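Local structure of ferripyochelin binding protein (Pyrococcus horikoshii, 1V67) at residues F18-A23 / V37-V42; R44-Q49 / S63-H68. The protein is a zinc- and calcium-binding trimer of the left-handed beta-helix family, probably acting as a gamma-class carbonic anhydrase. One frame throughout, in Å; residues are numbered along the deposited sequence.

Contact 1: F18-A23 / V37-V42. With CA (calcium ion), chain D.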
ATOM      1  N   PHE A  18     -14.623   6.627 -13.910  1.00 33.19           N
ATOM      2  CA  PHE A  18     -13.237   6.831 -14.289  1.00 30.68           C
ATOM      3  C   PHE A  18     -12.406   5.680 -13.721  1.00 31.25           C
ATOM      4  O   PHE A  18     -12.532   5.324 -12.548  1.00 26.98           O
ATOM      5  CB  PHE A  18     -12.716   8.172 -13.748  1.00 26.46           C
ATOM      6  CG  PHE A  18     -11.217   8.312 -13.837  1.00 29.34           C
ATOM      7  CD1 PHE A  18     -10.577   8.307 -15.074  1.00 31.52           C
ATOM      8  CD2 PHE A  18     -10.444   8.426 -12.687  1.00 29.55           C
ATOM      9  CE1 PHE A  18      -9.188   8.380 -15.162  1.00 25.19           C
ATOM     10  CE2 PHE A  18      -9.053   8.500 -12.766  1.00 27.17           C
ATOM     11  CZ  PHE A  18      -8.425   8.488 -14.006  1.00 24.39           C
ATOM     12  N   VAL A  19     -11.574   5.088 -14.567  1.00 28.15           N
ATOM     13  CA  VAL A  19     -10.725   3.990 -14.148  1.00 30.36           C
ATOM     14  C   VAL A  19      -9.348   4.173 -14.755  1.00 32.26           C
ATOM     15  O   VAL A  19      -9.141   3.937 -15.945  1.00 36.82           O
ATOM     16  CB  VAL A  19     -11.283   2.622 -14.601  1.00 28.04           C
ATOM     17  CG1 VAL A  19     -10.437   1.498 -14.010  1.00 24.92           C
ATOM     18  CG2 VAL A  19     -12.732   2.473 -14.159  1.00 39.96           C
ATOM     19  N   ASP A  20      -8.409   4.600 -13.922  1.00 32.37           N
ATOM     20  CA  ASP A  20      -7.033   4.825 -14.339  1.00 29.92           C
ATOM     21  C   ASP A  20      -6.471   3.558 -14.983  1.00 23.15           C
ATOM     22  O   ASP A  20      -6.724   2.456 -14.504  1.00 30.05           O
ATOM     23  CB  ASP A  20      -6.194   5.194 -13.117  1.00 28.05           C
ATOM     24  CG  ASP A  20      -4.891   5.838 -13.489  1.00 27.95           C
ATOM     25  OD1 ASP A  20      -4.887   7.067 -13.711  1.00 39.65           O
ATOM     26  OD2 ASP A  20      -3.876   5.118 -13.577  1.00 39.04           O
ATOM     27  N   GLU A  21      -5.688   3.706 -16.047  1.00 29.93           N
ATOM     28  CA  GLU A  21      -5.128   2.535 -16.727  1.00 36.34           C
ATOM     29  C   GLU A  21      -4.088   1.791 -15.890  1.00 33.89           C
ATOM     30  O   GLU A  21      -3.694   0.665 -16.214  1.00 37.58           O
ATOM     31  CB  GLU A  21      -4.542   2.936 -18.088  1.00 34.50           C
ATOM     32  CG  GLU A  21      -3.735   4.208 -18.095  1.00 37.11           C
ATOM     33  CD  GLU A  21      -3.007   4.406 -19.409  1.00 47.91           C
ATOM     34  OE1 GLU A  21      -3.615   4.164 -20.475  1.00 46.14           O
ATOM     35  OE2 GLU A  21      -1.825   4.807 -19.374  1.00 41.33           O
ATOM     36  N   ASN A  22      -3.671   2.432 -14.797  1.00 29.39           N
ATOM     37  CA  ASN A  22      -2.685   1.876 -13.872  1.00 28.96           C
ATOM     38  C   ASN A  22      -3.406   1.168 -12.713  1.00 27.99           C
ATOM     39  O   ASN A  22      -2.776   0.538 -11.862  1.00 32.28           O
ATOM     40  CB  ASN A  22      -1.747   2.986 -13.348  1.00 28.18           C
ATOM     41  CG  ASN A  22      -1.081   3.787 -14.473  1.00 36.12           C
ATOM     42  OD1 ASN A  22      -1.297   4.992 -14.596  1.00 33.95           O
ATOM     43  ND2 ASN A  22      -0.266   3.121 -15.283  1.00 36.14           N
ATOM     44  N   ALA A  23      -4.730   1.291 -12.676  1.00 28.58           N
ATOM     45  CA  ALA A  23      -5.532   0.621 -11.658  1.00 25.55           C
ATOM     46  C   ALA A  23      -5.836  -0.768 -12.237  1.00 26.94           C
ATOM     47  O   ALA A  23      -5.627  -0.998 -13.425  1.00 28.95           O
ATOM     48  CB  ALA A  23      -6.819   1.407 -11.420  1.00 22.74           C
ATOM     49  N   VAL A  37     -11.766   5.053  -9.819  1.00 30.62           N
ATOM     50  CA  VAL A  37     -10.742   4.136  -9.347  1.00 30.94           C
ATOM     51  C   VAL A  37      -9.448   4.787  -9.795  1.00 29.71           C
ATOM     52  O   VAL A  37      -9.212   4.973 -10.994  1.00 30.00           O
ATOM     53  CB  VAL A  37     -10.849   2.776  -9.995  1.00 32.12           C
ATOM     54  CG1 VAL A  37      -9.871   1.829  -9.316  1.00 19.44           C
ATOM     55  CG2 VAL A  37     -12.278   2.264  -9.897  1.00 29.84           C
ATOM     56  N   TRP A  38      -8.604   5.114  -8.825  1.00 31.08           N
ATOM     57  CA  TRP A  38      -7.371   5.830  -9.097  1.00 29.47           C
ATOM     58  C   TRP A  38      -6.095   5.027  -9.317  1.00 28.97           C
ATOM     59  O   TRP A  38      -6.088   3.808  -9.155  1.00 22.29           O
ATOM     60  CB  TRP A  38      -7.194   6.905  -8.011  1.00 23.29           C
ATOM     61  CG  TRP A  38      -8.420   7.780  -7.927  1.00 29.39           C
ATOM     62  CD1 TRP A  38      -9.572   7.524  -7.228  1.00 29.88           C
ATOM     63  CD2 TRP A  38      -8.655   8.992  -8.650  1.00 28.88           C
ATOM     64  NE1 TRP A  38     -10.498   8.512  -7.465  1.00 33.41           N
ATOM     65  CE2 TRP A  38      -9.953   9.432  -8.320  1.00 17.04           C
ATOM     66  CE3 TRP A  38      -7.872   9.778  -9.507  1.00 36.69           C
ATOM     67  CZ2 TRP A  38     -10.509  10.590  -8.871  1.00 42.93           C
ATOM     68  CZ3 TRP A  38      -8.423  10.928 -10.044  1.00 25.67           C
ATOM     69  CH2 TRP A  38      -9.718  11.334  -9.709  1.00 21.29           C
ATOM     70  N   PRO A  39      -4.997   5.711  -9.696  1.00 23.32           N
ATOM     71  CA  PRO A  39      -3.725   5.040  -9.949  1.00 26.53           C
ATOM     72  C   PRO A  39      -3.316   3.940  -8.965  1.00 26.46           C
ATOM     73  O   PRO A  39      -3.302   4.143  -7.753  1.00 25.95           O
ATOM     74  CB  PRO A  39      -2.729   6.197  -9.990  1.00 16.36           C
ATOM     75  CG  PRO A  39      -3.545   7.302 -10.586  1.00 23.32           C
ATOM     76  CD  PRO A  39      -4.836   7.177  -9.801  1.00 22.26           C
ATOM     77  N   SER A  40      -2.992   2.769  -9.512  1.00 28.68           N
ATOM     78  CA  SER A  40      -2.512   1.624  -8.726  1.00 28.34           C
ATOM     79  C   SER A  40      -3.465   0.940  -7.738  1.00 29.99           C
ATOM     80  O   SER A  40      -3.046   0.104  -6.929  1.00 25.90           O
ATOM     81  CB  SER A  40      -1.244   2.053  -7.993  1.00 33.11           C
ATOM     82  OG  SER A  40      -0.482   0.939  -7.561  1.00 35.88           O
ATOM     83  N   ALA A  41      -4.742   1.294  -7.803  1.00 25.99           N
ATOM     84  CA  ALA A  41      -5.733   0.693  -6.923  1.00 27.02           C
ATOM     85  C   ALA A  41      -6.025  -0.687  -7.497  1.00 29.30           C
ATOM     86  O   ALA A  41      -5.822  -0.916  -8.687  1.00 33.11           O
ATOM     87  CB  ALA A  41      -7.005   1.543  -6.914  1.00 18.25           C
ATOM     88  N   VAL A  42      -6.492  -1.608  -6.664  1.00 27.10           N
ATOM     89  CA  VAL A  42      -6.799  -2.951  -7.139  1.00 30.27           C
ATOM     90  C   VAL A  42      -8.153  -3.440  -6.629  1.00 22.78           C
ATOM     91  O   VAL A  42      -8.405  -3.472  -5.424  1.00 28.76           O
ATOM     92  CB  VAL A  42      -5.691  -3.964  -6.715  1.00 35.01           C
ATOM     93  CG1 VAL A  42      -6.093  -5.379  -7.094  1.00 31.21           C
ATOM     94  CG2 VAL A  42      -4.367  -3.604  -7.399  1.00 30.20           C
TER
HETATM   95 CA    CA D3002       0.557  -0.441  -6.081  0.50 23.77          CA
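The carbonyl oxygen of Phe18 takes the amide of Val37 at 2.8 Å from N to O, the shorter of two bonds that set adjacent coils of the left-handed parallel beta-helix in register. The second is straighter: Asp20 N gives its hydrogen to Val37 O at 3.1 Å, with 175° at the hydrogen. Between them these bonds use both polar backbone atoms of Val37, as expected where Val19 and Val37 form a parallel bridge. Further along, the weak bond from Ser40 N to Asn22 O carries the pairing around the corner, where the type I turn Asp20-Ala23 lies against the type II turn Trp38-Ala41.

Phe18 has its CG anti to the backbone N (chi1 167°), which brings Phe18 CE2 over one face of Trp38, 3.7 Å from Trp38 CE3. The rings form a T-shaped pair with planes 63° apart, Phe18 giving the edge. Asp20 lies across the pyrrolidine of Pro39, Asp20 OD1 being 3.4 Å from Pro39 CG, while its OD2 closes an Asx turn onto Asn22 N and its OD1 is salt-bridged to Arg170. On the side of Val19 and Val37, Ala23 CB packs 3.7 Å from Val37 CG1.

Ser40 turns its OG to the calcium ion at 2.3 Å, a site completed by Asn61 and by the Ser40 and Asn61 of both other subunits, so this corner lies at the trimer interface. Helix 146-169 covers the aromatic pair through Leu162, Ala163 and Ile167, and Leu31 of strand 29-31 packs against Val19 and Val37.

Contact 2: R44-Q49 / S63-H68. With ZN (zinc ion), chain C.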
ATOM      1  N   ARG A  44     -10.067  -6.682  -7.032  1.00 22.66           N
ATOM      2  CA  ARG A  44     -10.043  -8.056  -7.485  1.00 25.63           C
ATOM      3  C   ARG A  44     -11.337  -8.805  -7.191  1.00 23.13           C
ATOM      4  O   ARG A  44     -11.531  -9.334  -6.098  1.00 27.93           O
ATOM      5  CB  ARG A  44      -8.857  -8.785  -6.838  1.00 26.02           C
ATOM      6  CG  ARG A  44      -8.558 -10.180  -7.396  1.00 27.65           C
ATOM      7  CD  ARG A  44      -7.043 -10.460  -7.427  1.00 23.25           C
ATOM      8  NE  ARG A  44      -6.438 -10.394  -6.096  1.00 24.95           N
ATOM      9  CZ  ARG A  44      -6.434 -11.399  -5.225  1.00 26.99           C
ATOM     10  NH1 ARG A  44      -6.998 -12.562  -5.537  1.00 23.28           N
ATOM     11  NH2 ARG A  44      -5.874 -11.242  -4.035  1.00 23.78           N
ATOM     12  N   GLY A  45     -12.219  -8.879  -8.180  1.00 21.19           N
ATOM     13  CA  GLY A  45     -13.481  -9.570  -7.974  1.00 27.50           C
ATOM     14  C   GLY A  45     -13.412 -10.987  -8.452  1.00 29.45           C
ATOM     15  O   GLY A  45     -14.162 -11.389  -9.334  1.00 34.90           O
ATOM     16  N   ASP A  46     -12.471 -11.732  -7.874  1.00 32.24           N
ATOM     17  CA  ASP A  46     -12.282 -13.146  -8.265  1.00 30.85           C
ATOM     18  C   ASP A  46     -12.972 -14.153  -7.318  1.00 30.34           C
ATOM     19  O   ASP A  46     -12.790 -15.347  -7.434  1.00 26.80           O
ATOM     20  CB  ASP A  46     -10.794 -13.515  -8.350  1.00 29.71           C
ATOM     21  CG  ASP A  46     -10.071 -13.237  -7.079  1.00 33.37           C
ATOM     22  OD1 ASP A  46     -10.756 -12.887  -6.079  1.00 30.45           O
ATOM     23  OD2 ASP A  46      -8.824 -13.362  -7.108  1.00 33.59           O
ATOM     24  N   ILE A  47     -13.636 -13.990  -6.245  1.00 32.17           N
ATOM     25  CA  ILE A  47     -14.603 -14.878  -5.655  1.00 36.80           C
ATOM     26  C   ILE A  47     -15.977 -14.224  -5.468  1.00 33.92           C
ATOM     27  O   ILE A  47     -16.913 -14.577  -6.186  1.00 42.65           O
ATOM     28  CB  ILE A  47     -14.007 -15.452  -4.310  1.00 35.40           C
ATOM     29  CG1 ILE A  47     -14.792 -14.966  -3.119  1.00 42.14           C
ATOM     30  CG2 ILE A  47     -12.560 -14.954  -4.055  1.00 33.37           C
ATOM     31  CD1 ILE A  47     -14.996 -16.051  -2.199  1.00 48.20           C
ATOM     32  N   GLU A  48     -16.184 -13.223  -4.348  1.00 31.31           N
ATOM     33  CA  GLU A  48     -17.530 -12.634  -4.224  1.00 27.37           C
ATOM     34  C   GLU A  48     -17.462 -11.320  -4.975  1.00 27.34           C
ATOM     35  O   GLU A  48     -16.371 -10.886  -5.357  1.00 30.84           O
ATOM     36  CB  GLU A  48     -17.895 -12.347  -2.761  1.00 19.27           C
ATOM     37  CG  GLU A  48     -18.175 -13.564  -1.873  1.00 37.88           C
ATOM     38  CD  GLU A  48     -19.180 -14.522  -2.469  1.00 37.76           C
ATOM     39  OE1 GLU A  48     -20.140 -14.040  -3.094  1.00 43.14           O
ATOM     40  OE2 GLU A  48     -19.019 -15.752  -2.302  1.00 50.74           O
ATOM     41  N   GLN A  49     -18.601 -10.669  -5.185  1.00 31.84           N
ATOM     42  CA  GLN A  49     -18.596  -9.415  -5.927  1.00 30.72           C
ATOM     43  C   GLN A  49     -18.091  -8.204  -5.156  1.00 26.29           C
ATOM     44  O   GLN A  49     -18.096  -8.192  -3.936  1.00 26.31           O
ATOM     45  CB  GLN A  49     -20.006  -9.149  -6.451  1.00 32.93           C
ATOM     46  CG  GLN A  49     -20.193  -7.795  -7.113  1.00 29.62           C
ATOM     47  CD  GLN A  49     -21.636  -7.510  -7.343  1.00 41.30           C
ATOM     48  OE1 GLN A  49     -22.404  -7.352  -6.400  1.00 35.32           O
ATOM     49  NE2 GLN A  49     -22.034  -7.473  -8.600  1.00 52.35           N
ATOM     50  N   SER A  63      -6.413  -1.545  -1.989  1.00 18.62           N
ATOM     51  CA  SER A  63      -6.767  -2.878  -2.441  1.00 14.45           C
ATOM     52  C   SER A  63      -8.138  -3.214  -1.891  1.00 20.46           C
ATOM     53  O   SER A  63      -8.459  -2.922  -0.736  1.00 18.04           O
ATOM     54  CB  SER A  63      -5.748  -3.925  -1.976  1.00 13.33           C
ATOM     55  OG  SER A  63      -4.489  -3.706  -2.576  1.00 22.30           O
ATOM     56  N   ILE A  64      -8.962  -3.808  -2.739  1.00 24.04           N
ATOM     57  CA  ILE A  64     -10.293  -4.203  -2.333  1.00 26.40           C
ATOM     58  C   ILE A  64     -10.464  -5.659  -2.703  1.00 27.73           C
ATOM     59  O   ILE A  64     -10.220  -6.043  -3.842  1.00 26.99           O
ATOM     60  CB  ILE A  64     -11.355  -3.386  -3.046  1.00 33.52           C
ATOM     61  CG1 ILE A  64     -11.225  -1.916  -2.640  1.00 25.34           C
ATOM     62  CG2 ILE A  64     -12.725  -3.965  -2.722  1.00 26.35           C
ATOM     63  CD1 ILE A  64     -12.291  -1.032  -3.216  1.00 34.65           C
ATOM     64  N   HIS A  65     -10.885  -6.470  -1.743  1.00 20.27           N
ATOM     65  CA  HIS A  65     -11.042  -7.891  -2.000  1.00 26.38           C
ATOM     66  C   HIS A  65     -12.197  -8.479  -1.191  1.00 28.81           C
ATOM     67  O   HIS A  65     -12.910  -7.748  -0.500  1.00 30.41           O
ATOM     68  CB  HIS A  65      -9.740  -8.602  -1.651  1.00 17.46           C
ATOM     69  CG  HIS A  65      -9.652  -9.998  -2.194  1.00 27.90           C
ATOM     70  ND1 HIS A  65      -8.971 -10.995  -1.533  1.00 24.36           N
ATOM     71  CD2 HIS A  65     -10.114 -10.537  -3.336  1.00 24.09           C
ATOM     72  CE1 HIS A  65      -9.017 -12.101  -2.255  1.00 23.21           C
ATOM     73  NE2 HIS A  65      -9.708 -11.851  -3.361  1.00 22.85           N
ATOM     74  N   THR A  66     -12.380  -9.796  -1.282  1.00 19.05           N
ATOM     75  CA  THR A  66     -13.464 -10.465  -0.563  1.00 27.35           C
ATOM     76  C   THR A  66     -13.070 -11.879  -0.141  1.00 23.01           C
ATOM     77  O   THR A  66     -11.984 -12.358  -0.466  1.00 30.14           O
ATOM     78  CB  THR A  66     -14.754 -10.581  -1.437  1.00 20.97           C
ATOM     79  OG1 THR A  66     -14.531 -11.532  -2.486  1.00 22.38           O
ATOM     80  CG2 THR A  66     -15.139  -9.223  -2.041  1.00 18.12           C
ATOM     81  N   SER A  67     -13.972 -12.529   0.591  1.00 26.60           N
ATOM     82  CA  SER A  67     -13.794 -13.909   1.043  1.00 29.22           C
ATOM     83  C   SER A  67     -15.098 -14.644   0.734  1.00 22.55           C
ATOM     84  O   SER A  67     -16.148 -14.020   0.586  1.00 28.66           O
ATOM     85  CB  SER A  67     -13.516 -13.966   2.553  1.00 25.85           C
ATOM     86  OG  SER A  67     -12.263 -13.384   2.876  1.00 31.56           O
ATOM     87  N   HIS A  68     -15.039 -15.966   0.640  1.00 34.04           N
ATOM     88  CA  HIS A  68     -16.243 -16.741   0.353  1.00 32.39           C
ATOM     89  C   HIS A  68     -17.384 -16.375   1.306  1.00 32.94           C
ATOM     90  O   HIS A  68     -17.278 -16.561   2.520  1.00 34.69           O
ATOM     91  CB  HIS A  68     -15.949 -18.245   0.446  1.00 31.39           C
ATOM     92  CG  HIS A  68     -15.076 -18.760  -0.656  1.00 47.03           C
ATOM     93  ND1 HIS A  68     -13.713 -18.552  -0.690  1.00 56.51           N
ATOM     94  CD2 HIS A  68     -15.377 -19.445  -1.784  1.00 53.78           C
ATOM     95  CE1 HIS A  68     -13.213 -19.087  -1.790  1.00 57.94           C
ATOM     96  NE2 HIS A  68     -14.202 -19.635  -2.472  1.00 58.12           N
TER
HETATM   97 ZN    ZN C3001      -7.738 -11.836   0.355  1.00 53.23          ZN
HETATM   98  O   HOH W   1     -13.740 -10.905  -5.092  1.00 23.91           O
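Arg44 and His65 meet on neighbouring coils of the left-handed beta-helix, where strands 42-45 and 63-65 run parallel and Arg44 N bonds to Ile64 O. Leaving the backbone, Arg44 CB passes 4.1 Å from His65 CD2. The chain then bends at chi2 and chi3 and lays the guanidinium over the imidazole, the two planes 35° apart. Arg44 CZ comes to 3.8 Å from His65 NE2. At the tip NH1 reaches Asp46 OD2 in a salt bridge on the syn lone pair, while NH2 lies over a face of the His65 ring and turns outward to Asp60 and Tyr159 of the third subunit.

The imidazole is held from both ends. His65 ND1 binds the zinc ion at 2.4 Å, together with His87 and with His82 of the third subunit, so the site is built across the subunit interface, as in gamma-class carbonic anhydrases. His65 NE2 donates to the syn lone pair of Asp46 OD1 at 3.1 Å, with the acceptor in the ring plane. The zinc bond and this in-plane hydrogen bond together fix the rotation of the ring. Asp46 OD2 is also bonded to His166 of the third subunit.

Where residues 46-48 turn the corner, Thr66 OG1 sits between its backbone N and carbonyl carbon (chi1 70°), facing the loop. There Thr66 OG1 accepts from Glu48 N at 3.0 Å. Glu48 CG rests 3.2 Å from Ser67 O, and Glu48 OE2 continues to Gly69 N. One water joins the two segments inside this turn, bonded to Arg44 O, Ile47 N and Glu48 O and lying 2.8 Å from Thr66 OG1.

How the contacts relate
From the N terminus, the chain enters contact 1 on strand 18-19, passes through strands 24-26 and 29-31, and closes the loop on strand 36-37. Contact 2 opens just afterwards, on strand 42-45, and closes one coil later at 63-68. The loops therefore follow in series, neither nesting nor crossing. Contact 1 joins two successive coils on the face beside helix 146-169 and at the corner that follows; contact 2 joins the next pair of coils on the following face and at its outer corner. Their centres lie about 17 Å apart, yet they touch where Val42 O and Ile64 N, 2.8 Å apart, probably hydrogen-bond. Both also meet the third subunit.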